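Long-range contact in spherulin-4 (Aspergillus clavatus, PDB 5C5G), which is a glycoside hydrolase that probably acts on galactosaminogalactan, a polysaccharide whose biosynthesis in Aspergillus fumigatus requires the corresponding enzyme: residues 4-16 / 238-252. Residues are numbered along the deposited sequence; the frame is centred on the assembly and turned at random.
Sequences MGPKSKVFVPLYV and YAGFGGQWSEFVDLM. With EDO (1,2-ethanediol), chain C; EDO (1,2-ethanediol), chain B.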
loop_
_atom_site.group_PDB
_atom_site.type_symbol
_atom_site.label_atom_id
_atom_site.label_comp_id
_atom_site.label_asym_id
_atom_site.label_seq_id
_atom_site.Cartn_x
_atom_site.Cartn_y
_atom_site.Cartn_z
HETATM N N MSE A 4 -14.541 7.303 -16.002
HETATM C CA MSE A 4 -13.483 6.387 -15.619
HETATM C C MSE A 4 -13.939 5.259 -14.709
HETATM O O MSE A 4 -13.130 4.403 -14.335
HETATM C CB MSE A 4 -12.374 7.164 -14.933
HETATM C CG MSE A 4 -11.642 8.093 -15.865
HETATM SE SE MSE A 4 -10.584 7.180 -17.197
HETATM C CE MSE A 4 -9.191 6.443 -16.039
ATOM N N GLY A 5 -15.211 5.235 -14.353
ATOM C CA GLY A 5 -15.708 4.179 -13.489
ATOM C C GLY A 5 -15.395 4.463 -12.029
ATOM O O GLY A 5 -15.089 5.596 -11.634
ATOM N N PRO A 6 -15.495 3.431 -11.189
ATOM C CA PRO A 6 -15.325 3.652 -9.750
ATOM C C PRO A 6 -13.969 4.282 -9.412
ATOM O O PRO A 6 -12.956 3.926 -10.002
ATOM C CB PRO A 6 -15.410 2.245 -9.165
ATOM C CG PRO A 6 -16.044 1.400 -10.208
ATOM C CD PRO A 6 -15.778 2.026 -11.525
ATOM N N LYS A 7 -13.981 5.219 -8.478
ATOM C CA LYS A 7 -12.762 5.808 -7.976
ATOM C C LYS A 7 -11.963 4.790 -7.168
ATOM O O LYS A 7 -12.522 3.916 -6.481
ATOM C CB LYS A 7 -13.115 7.008 -7.100
ATOM C CG LYS A 7 -11.970 7.972 -6.871
ATOM C CD LYS A 7 -12.038 9.162 -7.831
ATOM C CE LYS A 7 -10.965 10.203 -7.513
ATOM N NZ LYS A 7 -11.383 11.220 -6.496
ATOM N N SER A 8 -10.653 4.934 -7.252
ATOM C CA SER A 8 -9.708 4.139 -6.479
ATOM C C SER A 8 -8.755 5.056 -5.738
ATOM O O SER A 8 -8.519 6.208 -6.132
ATOM C CB SER A 8 -8.911 3.219 -7.389
ATOM O OG SER A 8 -9.775 2.279 -8.018
ATOM N N LYS A 9 -8.196 4.519 -4.663
ATOM C CA LYS A 9 -7.103 5.149 -3.948
ATOM C C LYS A 9 -5.803 4.909 -4.686
ATOM O O LYS A 9 -5.600 3.844 -5.265
ATOM C CB LYS A 9 -6.996 4.555 -2.555
ATOM C CG LYS A 9 -8.265 4.704 -1.733
ATOM C CD LYS A 9 -8.180 3.948 -0.417
ATOM C CE LYS A 9 -9.477 4.042 0.386
ATOM N NZ LYS A 9 -10.668 3.591 -0.388
ATOM N N VAL A 10 -4.915 5.889 -4.619
ATOM C CA VAL A 10 -3.553 5.697 -5.088
ATOM C C VAL A 10 -2.762 4.989 -3.987
ATOM O O VAL A 10 -2.628 5.513 -2.876
ATOM C CB VAL A 10 -2.892 7.037 -5.464
ATOM C CG1 VAL A 10 -1.433 6.838 -5.803
ATOM C CG2 VAL A 10 -3.631 7.684 -6.636
ATOM N N PHE A 11 -2.282 3.792 -4.290
ATOM C CA PHE A 11 -1.469 3.016 -3.358
ATOM C C PHE A 11 -0.012 3.322 -3.656
ATOM O O PHE A 11 0.406 3.267 -4.818
ATOM C CB PHE A 11 -1.755 1.546 -3.563
ATOM C CG PHE A 11 -1.018 0.667 -2.636
ATOM C CD1 PHE A 11 -1.409 0.540 -1.316
ATOM C CD2 PHE A 11 0.080 -0.027 -3.063
ATOM C CE1 PHE A 11 -0.707 -0.279 -0.454
ATOM C CE2 PHE A 11 0.781 -0.839 -2.207
ATOM C CZ PHE A 11 0.390 -0.960 -0.909
ATOM N N VAL A 12 0.759 3.667 -2.634
ATOM C CA VAL A 12 2.137 4.112 -2.823
ATOM C C VAL A 12 3.067 3.307 -1.927
ATOM O O VAL A 12 3.123 3.554 -0.715
ATOM C CB VAL A 12 2.312 5.606 -2.504
ATOM C CG1 VAL A 12 3.685 6.084 -2.973
ATOM C CG2 VAL A 12 1.202 6.438 -3.172
ATOM N N PRO A 13 3.786 2.333 -2.494
ATOM C CA PRO A 13 4.825 1.657 -1.714
ATOM C C PRO A 13 6.037 2.562 -1.723
ATOM O O PRO A 13 6.850 2.532 -2.643
ATOM C CB PRO A 13 5.047 0.352 -2.464
ATOM C CG PRO A 13 4.539 0.598 -3.837
ATOM C CD PRO A 13 3.650 1.782 -3.854
ATOM N N LEU A 14 6.138 3.413 -0.716
ATOM C CA LEU A 14 7.086 4.516 -0.731
ATOM C C LEU A 14 8.394 4.072 -0.110
ATOM O O LEU A 14 8.750 4.469 1.003
ATOM C CB LEU A 14 6.504 5.734 -0.006
ATOM C CG LEU A 14 7.330 7.014 -0.079
ATOM C CD1 LEU A 14 7.425 7.494 -1.513
ATOM C CD2 LEU A 14 6.732 8.090 0.791
ATOM N N TYR A 15 9.105 3.217 -0.828
ATOM C CA TYR A 15 10.360 2.661 -0.317
ATOM C C TYR A 15 11.521 3.467 -0.899
ATOM O O TYR A 15 12.566 2.929 -1.256
ATOM C CB TYR A 15 10.495 1.162 -0.635
ATOM C CG TYR A 15 9.300 0.316 -0.239
ATOM C CD1 TYR A 15 8.346 0.774 0.669
ATOM C CD2 TYR A 15 9.101 -0.923 -0.814
ATOM C CE1 TYR A 15 7.263 0.005 1.008
ATOM C CE2 TYR A 15 7.998 -1.709 -0.478
ATOM C CZ TYR A 15 7.076 -1.216 0.428
ATOM O OH TYR A 15 5.972 -1.975 0.750
ATOM N N VAL A 16 11.274 4.752 -1.063
ATOM C CA VAL A 16 12.253 5.751 -1.435
ATOM C C VAL A 16 12.864 6.285 -0.159
ATOM O O VAL A 16 12.145 6.690 0.733
ATOM C CB VAL A 16 11.515 6.929 -2.121
ATOM C CG1 VAL A 16 12.469 8.016 -2.525
ATOM C CG2 VAL A 16 10.710 6.445 -3.334
ATOM N N TYR A 238 9.806 0.532 -6.532
ATOM C CA TYR A 238 9.249 1.078 -5.294
ATOM C C TYR A 238 10.182 2.084 -4.655
ATOM O O TYR A 238 9.901 2.579 -3.565
ATOM C CB TYR A 238 8.930 -0.034 -4.286
ATOM C CG TYR A 238 8.091 -1.160 -4.854
ATOM C CD1 TYR A 238 7.040 -0.910 -5.717
ATOM C CD2 TYR A 238 8.365 -2.473 -4.518
ATOM C CE1 TYR A 238 6.278 -1.950 -6.232
ATOM C CE2 TYR A 238 7.607 -3.516 -5.023
ATOM C CZ TYR A 238 6.563 -3.241 -5.880
ATOM O OH TYR A 238 5.808 -4.271 -6.414
ATOM N N ALA A 239 11.277 2.416 -5.332
ATOM C CA ALA A 239 12.287 3.291 -4.749
ATOM C C ALA A 239 12.557 4.504 -5.611
ATOM O O ALA A 239 13.552 5.203 -5.405
ATOM C CB ALA A 239 13.569 2.523 -4.487
ATOM N N GLY A 240 11.645 4.789 -6.520
ATOM C CA GLY A 240 11.740 5.963 -7.359
ATOM C C GLY A 240 10.397 6.148 -8.022
ATOM O O GLY A 240 9.529 5.276 -7.953
ATOM N N PHE A 241 10.239 7.278 -8.686
ATOM C CA PHE A 241 9.005 7.628 -9.366
ATOM C C PHE A 241 9.118 7.367 -10.849
ATOM O O PHE A 241 10.105 7.742 -11.475
ATOM C CB PHE A 241 8.664 9.091 -9.084
ATOM C CG PHE A 241 8.364 9.345 -7.640
ATOM C CD1 PHE A 241 9.375 9.648 -6.749
ATOM C CD2 PHE A 241 7.088 9.201 -7.156
ATOM C CE1 PHE A 241 9.094 9.829 -5.396
ATOM C CE2 PHE A 241 6.808 9.383 -5.820
ATOM C CZ PHE A 241 7.810 9.704 -4.943
ATOM N N GLY A 242 8.099 6.728 -11.409
ATOM C CA GLY A 242 8.089 6.428 -12.824
ATOM C C GLY A 242 7.922 7.670 -13.665
ATOM O O GLY A 242 7.454 8.714 -13.196
ATOM N N GLY A 243 8.277 7.548 -14.936
ATOM C CA GLY A 243 8.214 8.670 -15.843
ATOM C C GLY A 243 6.831 9.216 -16.121
ATOM O O GLY A 243 6.723 10.326 -16.638
ATOM N N GLN A 244 5.791 8.455 -15.791
ATOM C CA GLN A 244 4.411 8.903 -15.987
ATOM C C GLN A 244 3.647 8.936 -14.671
ATOM O O GLN A 244 2.436 8.803 -14.638
ATOM C CB GLN A 244 3.709 8.015 -17.014
ATOM C CG GLN A 244 4.326 8.201 -18.401
ATOM C CD GLN A 244 3.718 7.308 -19.445
ATOM O OE1 GLN A 244 2.517 7.369 -19.705
ATOM N NE2 GLN A 244 4.542 6.453 -20.037
ATOM N N TRP A 245 4.371 9.116 -13.572
ATOM C CA TRP A 245 3.750 9.184 -12.256
ATOM C C TRP A 245 2.669 10.270 -12.178
ATOM O O TRP A 245 1.551 10.014 -11.729
ATOM C CB TRP A 245 4.844 9.408 -11.219
ATOM C CG TRP A 245 4.398 9.847 -9.854
ATOM C CD1 TRP A 245 4.652 11.049 -9.278
ATOM C CD2 TRP A 245 3.665 9.084 -8.894
ATOM N NE1 TRP A 245 4.127 11.089 -8.011
ATOM C CE2 TRP A 245 3.507 9.897 -7.756
ATOM C CE3 TRP A 245 3.122 7.803 -8.887
ATOM C CZ2 TRP A 245 2.819 9.471 -6.619
ATOM C CZ3 TRP A 245 2.432 7.382 -7.751
ATOM C CH2 TRP A 245 2.309 8.209 -6.634
ATOM N N SER A 246 2.976 11.477 -12.630
ATOM C CA SER A 246 1.995 12.552 -12.538
ATOM C C SER A 246 0.779 12.242 -13.417
ATOM O O SER A 246 -0.347 12.538 -13.036
ATOM C CB SER A 246 2.609 13.913 -12.882
ATOM O OG SER A 246 3.187 13.906 -14.162
ATOM N N GLU A 247 1.015 11.674 -14.600
ATOM C CA GLU A 247 -0.068 11.316 -15.507
ATOM C C GLU A 247 -0.946 10.229 -14.890
ATOM O O GLU A 247 -2.167 10.292 -14.979
ATOM C CB GLU A 247 0.476 10.854 -16.864
ATOM C CG GLU A 247 1.058 11.968 -17.713
ATOM C CD GLU A 247 2.516 12.299 -17.414
ATOM O OE1 GLU A 247 3.115 11.810 -16.437
ATOM O OE2 GLU A 247 3.076 13.103 -18.190
ATOM N N PHE A 248 -0.324 9.231 -14.276
ATOM C CA PHE A 248 -1.062 8.195 -13.580
ATOM C C PHE A 248 -1.973 8.795 -12.510
ATOM O O PHE A 248 -3.155 8.486 -12.458
ATOM C CB PHE A 248 -0.081 7.174 -12.976
ATOM C CG PHE A 248 -0.680 6.286 -11.925
ATOM C CD1 PHE A 248 -1.753 5.462 -12.203
ATOM C CD2 PHE A 248 -0.180 6.297 -10.643
ATOM C CE1 PHE A 248 -2.302 4.664 -11.204
ATOM C CE2 PHE A 248 -0.721 5.492 -9.662
ATOM C CZ PHE A 248 -1.786 4.685 -9.949
ATOM N N VAL A 249 -1.432 9.660 -11.657
ATOM C CA VAL A 249 -2.253 10.215 -10.599
ATOM C C VAL A 249 -3.357 11.110 -11.187
ATOM O O VAL A 249 -4.482 11.105 -10.695
ATOM C CB VAL A 249 -1.418 10.930 -9.539
ATOM C CG1 VAL A 249 -2.329 11.463 -8.437
ATOM C CG2 VAL A 249 -0.411 9.964 -8.948
ATOM N N ASP A 250 -3.062 11.852 -12.251
ATOM C CA ASP A 250 -4.090 12.653 -12.911
ATOM C C ASP A 250 -5.253 11.767 -13.372
ATOM O O ASP A 250 -6.418 12.151 -13.283
ATOM C CB ASP A 250 -3.534 13.402 -14.140
ATOM C CG ASP A 250 -2.698 14.627 -13.780
ATOM O OD1 ASP A 250 -2.685 15.050 -12.608
ATOM O OD2 ASP A 250 -2.061 15.185 -14.703
ATOM N N LEU A 251 -4.937 10.588 -13.886
ATOM C CA LEU A 251 -5.974 9.678 -14.354
ATOM C C LEU A 251 -6.748 9.098 -13.182
ATOM O O LEU A 251 -7.952 8.849 -13.277
ATOM C CB LEU A 251 -5.358 8.544 -15.170
ATOM C CG LEU A 251 -4.857 8.994 -16.534
ATOM C CD1 LEU A 251 -3.923 7.932 -17.098
ATOM C CD2 LEU A 251 -6.025 9.265 -17.485
HETATM N N MSE A 252 -6.077 8.886 -12.063
HETATM C CA MSE A 252 -6.755 8.437 -10.854
HETATM C C MSE A 252 -7.703 9.513 -10.329
HETATM O O MSE A 252 -8.728 9.191 -9.727
HETATM C CB MSE A 252 -5.736 7.999 -9.799
HETATM C CG MSE A 252 -4.930 6.784 -10.269
HETATM SE SE MSE A 252 -5.934 5.113 -10.121
HETATM C CE MSE A 252 -5.772 4.917 -8.211
HETATM C C1 EDO C . 6.528 4.728 -4.792
HETATM O O1 EDO C . 7.927 4.455 -4.756
HETATM C C2 EDO C . 6.337 5.985 -5.623
HETATM O O2 EDO C . 6.624 5.706 -6.993
HETATM C C1 EDO B . 3.849 -3.327 -2.775
HETATM O O1 EDO B . 2.897 -4.405 -2.750
HETATM C C2 EDO B . 5.260 -3.738 -2.362
HETATM O O2 EDO B . 5.357 -4.016 -0.955
HETATM O O HOH W 1 -9.176 6.576 -9.084
#
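The carbonyl oxygens of Pro13 and Tyr238 face each other closely, with Pro13 O only 3.2 Å from Tyr238 O. Both are acceptors, so they cannot bond directly. Tyr15 N gives a weak, bent hydrogen bond to Tyr238 O (2.9 Å), which probably offsets part of the repulsion. In this crystal a 1,2-ethanediol, probably from the crystallisation liquor, has its O1 near both oxygens, and its O2 donates to Gly240 O.

Around this point the Tyr15 and Tyr238 side chains lie side by side and point the same way. Their ring planes are turned by 77°, and Tyr15 CD2 meets Tyr238 CB at 3.6 Å. The Pro13 ring packs obliquely on Tyr238, with Pro13 CG 3.5 Å from Tyr238 CD1. Tyr238 OH is hydrogen-bonded to Glu172. A second ethanediol lies over a face of the Tyr238 ring and shares a 2.7 Å hydrogen bond between its O2 and Tyr15 OH. Tyr15 and Glu172 both bind N-acetyl-D-galactosamine in another structure of this protein; no sugar is bound here.

Further along, strand 9-13 and helix 245-252 run nearly antiparallel, at 149°. They are the first strand and the last helix of a (beta/alpha)8 barrel. Val10 is central to the packing. Its CG1, anti to the backbone N (chi1 174°), touches Trp245 CH2 and Phe248 CE2. Its CG2 rests on Met252 CB at 3.8 Å. Val12 CG2 reaches the edge of the Trp245 indole, whose NE1 is held by Pro25 O.

Met252 is selenomethionine. Bends at chi2 and chi3 bring its methyl beside Ser8 CB and Lys9 O. A water accepts from Ser8 N and donates to Met252 O at 2.7 Å.

Apolar side chains thus seat the last helix against the outside of the first strand, while the weak Tyr15-Tyr238 bond probably helps hold Tyr15 beside Tyr238, which in turn contacts Glu172.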